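PDB 6NXC: L-asparaginase 1 from Escherichia coli, which catalyses the hydrolysis of L-asparagine to L-aspartate and ammonium, as an allosteric homotetramer that a second asparagine activates. Local coordinates for residues V287-M300 / G313-T325. The protein carries 1 engineered substitution. Sequence-based numbering, arbitrary orientation.
With ASN (asparagine), chain O; EDO (1,2-ethanediol), chain Q.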
loop_
_atom_site.group_PDB
_atom_site.type_symbol
_atom_site.label_atom_id
_atom_site.label_comp_id
_atom_site.label_asym_id
_atom_site.label_seq_id
_atom_site.Cartn_x
_atom_site.Cartn_y
_atom_site.Cartn_z
ATOM N N VAL B 287 20.015 29.266 -1.215
ATOM C CA VAL B 287 20.305 27.821 -1.375
ATOM C C VAL B 287 19.387 27.031 -0.425
ATOM O O VAL B 287 19.460 27.235 0.808
ATOM C CB VAL B 287 21.788 27.499 -1.153
ATOM C CG1 VAL B 287 22.092 26.062 -1.391
ATOM C CG2 VAL B 287 22.612 28.378 -2.016
ATOM N N VAL B 288 18.529 26.182 -0.987
ATOM C CA VAL B 288 17.518 25.373 -0.254
ATOM C C VAL B 288 17.890 23.889 -0.331
ATOM O O VAL B 288 18.023 23.377 -1.408
ATOM C CB VAL B 288 16.111 25.672 -0.770
ATOM C CG1 VAL B 288 15.085 25.017 0.114
ATOM C CG2 VAL B 288 15.865 27.147 -0.752
ATOM N N ASN B 289 17.910 23.235 0.822
ATOM C CA ASN B 289 18.225 21.805 0.951
ATOM C C ASN B 289 16.895 21.027 1.005
ATOM O O ASN B 289 16.156 21.222 1.958
ATOM C CB ASN B 289 19.027 21.558 2.231
ATOM C CG ASN B 289 19.642 20.162 2.258
ATOM O OD1 ASN B 289 19.800 19.558 1.204
ATOM N ND2 ASN B 289 20.180 19.808 3.405
ATOM N N LEU B 290 16.670 20.113 0.051
ATOM C CA LEU B 290 15.515 19.155 0.042
ATOM C C LEU B 290 16.020 17.721 0.092
ATOM O O LEU B 290 17.165 17.486 -0.238
ATOM C CB LEU B 290 14.705 19.290 -1.247
ATOM C CG LEU B 290 14.217 20.673 -1.562
ATOM C CD1 LEU B 290 13.438 20.711 -2.838
ATOM C CD2 LEU B 290 13.418 21.287 -0.451
ATOM N N THR B 291 15.138 16.786 0.422
ATOM C CA THR B 291 15.423 15.389 0.202
ATOM C C THR B 291 15.205 15.054 -1.281
ATOM O O THR B 291 14.092 15.357 -1.865
ATOM C CB THR B 291 14.721 14.447 1.151
ATOM O OG1 THR B 291 15.271 13.166 0.889
ATOM C CG2 THR B 291 13.233 14.477 1.007
ATOM N N GLN B 292 16.089 14.234 -1.807
ATOM C CA GLN B 292 15.908 13.481 -3.089
ATOM C C GLN B 292 14.909 12.309 -2.955
ATOM O O GLN B 292 14.347 11.863 -3.951
ATOM C CB GLN B 292 17.284 13.151 -3.746
ATOM C CG GLN B 292 17.992 11.933 -3.157
ATOM C CD GLN B 292 19.356 11.707 -3.777
ATOM O OE1 GLN B 292 19.759 10.553 -3.929
ATOM N NE2 GLN B 292 20.144 12.762 -4.044
ATOM N N CYS B 293 14.646 11.842 -1.765
ATOM C CA CYS B 293 13.722 10.747 -1.452
ATOM C C CYS B 293 12.294 11.165 -1.818
ATOM O O CYS B 293 12.006 12.359 -1.827
ATOM C CB CYS B 293 13.790 10.390 0.004
ATOM S SG CYS B 293 15.472 9.890 0.495
ATOM N N MET B 294 11.397 10.225 -2.075
ATOM C CA MET B 294 9.980 10.497 -2.413
ATOM C C MET B 294 9.318 11.121 -1.192
ATOM O O MET B 294 8.511 12.051 -1.292
ATOM C CB MET B 294 9.279 9.189 -2.783
ATOM C CG MET B 294 7.965 9.356 -3.347
ATOM S SD MET B 294 7.815 10.489 -4.764
ATOM C CE MET B 294 9.269 10.169 -5.746
ATOM N N SER B 295 9.608 10.583 -0.017
ATOM C CA SER B 295 9.085 11.188 1.225
ATOM C C SER B 295 10.129 11.362 2.321
ATOM O O SER B 295 11.218 10.768 2.240
ATOM C CB SER B 295 8.002 10.345 1.820
ATOM O OG SER B 295 8.504 9.102 2.419
ATOM N N GLY B 296 9.768 12.222 3.277
ATOM C CA GLY B 296 10.567 12.534 4.479
ATOM C C GLY B 296 10.880 14.022 4.585
ATOM O O GLY B 296 10.475 14.871 3.748
ATOM N N LYS B 297 11.601 14.360 5.633
ATOM C CA LYS B 297 11.740 15.742 6.071
ATOM C C LYS B 297 13.225 16.029 6.262
ATOM O O LYS B 297 13.864 15.312 7.055
ATOM C CB LYS B 297 10.910 15.957 7.319
ATOM C CG LYS B 297 10.983 17.360 7.865
ATOM C CD LYS B 297 10.043 17.592 8.947
ATOM C CE LYS B 297 9.969 19.035 9.369
ATOM N NZ LYS B 297 8.768 19.261 10.224
ATOM N N VAL B 298 13.716 17.125 5.703
ATOM C CA VAL B 298 15.120 17.564 5.924
ATOM C C VAL B 298 15.263 17.978 7.386
ATOM O O VAL B 298 14.344 18.629 7.888
ATOM C CB VAL B 298 15.510 18.692 4.917
ATOM C CG1 VAL B 298 16.773 19.412 5.308
ATOM C CG2 VAL B 298 15.653 18.106 3.523
ATOM N N ASN B 299 16.354 17.525 7.976
ATOM C CA ASN B 299 16.805 17.795 9.367
ATOM C C ASN B 299 18.342 17.808 9.356
ATOM O O ASN B 299 18.952 16.775 9.449
ATOM C CB ASN B 299 16.481 16.654 10.314
ATOM C CG ASN B 299 16.761 17.027 11.755
ATOM O OD1 ASN B 299 17.090 18.172 12.049
ATOM N ND2 ASN B 299 16.740 16.046 12.629
ATOM N N MET B 300 18.935 18.907 9.046
ATOM C CA MET B 300 20.386 18.915 8.788
ATOM C C MET B 300 21.217 18.676 10.065
ATOM O O MET B 300 20.715 18.975 11.211
ATOM C CB MET B 300 20.768 20.237 8.142
ATOM C CG MET B 300 20.452 20.225 6.663
ATOM S SD MET B 300 20.573 21.890 5.976
ATOM C CE MET B 300 19.129 22.618 6.693
ATOM N N GLY B 313 25.222 28.589 5.119
ATOM C CA GLY B 313 24.025 29.391 4.849
ATOM C C GLY B 313 22.958 28.657 4.017
ATOM O O GLY B 313 22.059 29.308 3.538
ATOM N N VAL B 314 23.006 27.331 3.921
ATOM C CA VAL B 314 21.922 26.548 3.249
ATOM C C VAL B 314 20.691 26.601 4.159
ATOM O O VAL B 314 20.870 26.385 5.349
ATOM C CB VAL B 314 22.385 25.092 3.028
ATOM C CG1 VAL B 314 21.263 24.284 2.408
ATOM C CG2 VAL B 314 23.640 25.023 2.159
ATOM N N ILE B 315 19.502 26.758 3.596
ATOM C CA ILE B 315 18.195 26.797 4.291
ATOM C C ILE B 315 17.547 25.396 4.162
ATOM O O ILE B 315 17.483 24.899 3.062
ATOM C CB ILE B 315 17.264 27.877 3.677
ATOM C CG1 ILE B 315 17.918 29.255 3.546
ATOM C CG2 ILE B 315 15.973 27.880 4.416
ATOM C CD1 ILE B 315 18.538 29.780 4.803
ATOM N N GLY B 316 17.019 24.840 5.246
ATOM C CA GLY B 316 16.361 23.527 5.245
ATOM C C GLY B 316 14.967 23.663 4.617
ATOM O O GLY B 316 14.217 24.579 5.003
ATOM N N GLY B 317 14.615 22.837 3.647
ATOM C CA GLY B 317 13.281 22.875 3.071
ATOM C C GLY B 317 12.287 21.890 3.679
ATOM O O GLY B 317 11.192 21.634 3.032
ATOM N N ALA B 318 12.507 21.413 4.901
ATOM C CA ALA B 318 11.544 20.581 5.633
ATOM C C ALA B 318 11.133 19.429 4.692
ATOM O O ALA B 318 12.065 18.747 4.147
ATOM C CB ALA B 318 10.405 21.440 6.192
ATOM N N ASP B 319 9.842 19.157 4.564
ATOM C CA ASP B 319 9.326 18.011 3.749
ATOM C C ASP B 319 8.758 18.554 2.419
ATOM O O ASP B 319 7.951 17.867 1.859
ATOM C CB ASP B 319 8.263 17.282 4.552
ATOM C CG ASP B 319 7.091 18.105 5.071
ATOM O OD1 ASP B 319 7.207 19.377 5.245
ATOM O OD2 ASP B 319 6.089 17.446 5.489
ATOM N N MET B 320 9.185 19.726 1.912
ATOM C CA MET B 320 8.674 20.198 0.603
ATOM C C MET B 320 9.126 19.297 -0.532
ATOM O O MET B 320 10.299 18.855 -0.582
ATOM C CB MET B 320 9.102 21.628 0.301
ATOM C CG MET B 320 8.454 22.573 1.225
ATOM S SD MET B 320 8.716 24.358 0.689
ATOM C CE MET B 320 10.457 24.527 1.019
ATOM N N THR B 321 8.245 19.188 -1.504
ATOM C CA THR B 321 8.572 18.593 -2.816
ATOM C C THR B 321 9.416 19.609 -3.608
ATOM O O THR B 321 9.506 20.844 -3.342
ATOM C CB THR B 321 7.278 18.308 -3.583
ATOM O OG1 THR B 321 6.671 19.607 -3.749
ATOM C CG2 THR B 321 6.304 17.390 -2.852
ATOM N N VAL B 322 10.115 19.132 -4.619
ATOM C CA VAL B 322 10.839 20.013 -5.548
ATOM C C VAL B 322 9.873 20.916 -6.283
ATOM O O VAL B 322 10.127 22.126 -6.431
ATOM C CB VAL B 322 11.602 19.164 -6.576
ATOM C CG1 VAL B 322 12.178 20.011 -7.700
ATOM C CG2 VAL B 322 12.682 18.382 -5.883
ATOM N N GLU B 323 8.686 20.363 -6.586
ATOM C CA GLU B 323 7.626 21.144 -7.267
ATOM C C GLU B 323 7.262 22.350 -6.390
ATOM O O GLU B 323 7.106 23.453 -6.923
ATOM C CB GLU B 323 6.397 20.248 -7.563
ATOM C CG GLU B 323 6.746 19.199 -8.585
ATOM C CD GLU B 323 7.227 17.857 -8.028
ATOM O OE1 GLU B 323 6.983 16.834 -8.754
ATOM O OE2 GLU B 323 7.898 17.770 -6.901
ATOM N N ALA B 324 6.985 22.103 -5.132
ATOM C CA ALA B 324 6.577 23.187 -4.242
ATOM C C ALA B 324 7.754 24.175 -4.053
ATOM O O ALA B 324 7.562 25.412 -3.947
ATOM C CB ALA B 324 6.096 22.658 -2.922
ATOM N N THR B 325 8.955 23.647 -3.816
ATOM C CA THR B 325 10.150 24.509 -3.580
ATOM C C THR B 325 10.466 25.436 -4.803
ATOM O O THR B 325 10.730 26.670 -4.651
ATOM C CB THR B 325 11.370 23.637 -3.235
ATOM O OG1 THR B 325 10.968 22.923 -2.046
ATOM C CG2 THR B 325 12.578 24.496 -2.958
HETATM N N ASN O . 11.761 14.635 -3.426
HETATM C CA ASN O . 11.515 13.905 -4.745
HETATM C C ASN O . 12.398 14.540 -5.827
HETATM O O ASN O . 13.485 15.086 -5.360
HETATM C CB ASN O . 10.023 13.951 -5.109
HETATM C CG ASN O . 9.509 15.346 -5.442
HETATM O OD1 ASN O . 10.049 16.325 -4.961
HETATM N ND2 ASN O . 8.564 15.463 -6.345
HETATM O OXT ASN O . 12.031 14.523 -7.100
HETATM C C1 EDO Q . 10.098 15.445 0.134
HETATM O O1 EDO Q . 9.679 14.459 0.988
HETATM C C2 EDO Q . 9.119 15.517 -0.867
HETATM O O2 EDO Q . 9.102 14.495 -1.721
HETATM O O HOH W 1 20.997 30.504 1.258
HETATM O O HOH W 2 12.348 17.989 1.299
HETATM O O HOH W 3 12.049 17.078 -2.220
HETATM O O HOH W 4 14.405 21.578 7.182
#
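V288 and N289 pair in parallel with I315 and G316. The amide of I315 reaches V287 O at 2.8 Å, N289 N returns the bond to I315 O, and G317 N gives to N289 O. The chain of 287-300 then swings back, and V298 N meets A318 O at 2.8 Å from above its carbonyl plane, nearly straight at hydrogen (176°). A318 belongs to the type II' turn G317-M320, which is thus held between strand and returning loop; a water links A318 O and M320 O to T291 N.

L290 projects both methyls at the start of helix 322-333. With CG of L290 anti to its carbonyl carbon (chi1 -54°), L290 CD1 and CD2 each lie 3.4 Å from T325 OG1, whose hydroxyl bonds back to T321 O. CD1 also packs on V322 CG2. V288 CG1 meets T325 CG2 tip to tip, 4.0 Å apart. M300 bends at chi3 (-72°) to lay CE tightly over the CA of G316, while N289 CB abuts V314 CG1 at 3.5 Å.

Beyond L290, the helix start faces the loop around the bound allosteric asparagine: T291 O and C293 O accept from its amino group, V322 N gives to its OD1, and R260 also binds it. Strand 256-261 flanks 286-291 on the side away from 315-316, one of the two edge strands of this four-stranded parallel sheet within the chain. Helix 308-311, the short helix of the beta-alpha-beta crossover, packs on N289, M300 and V314, whereas helix 339-346 covers V288, I315 and T325.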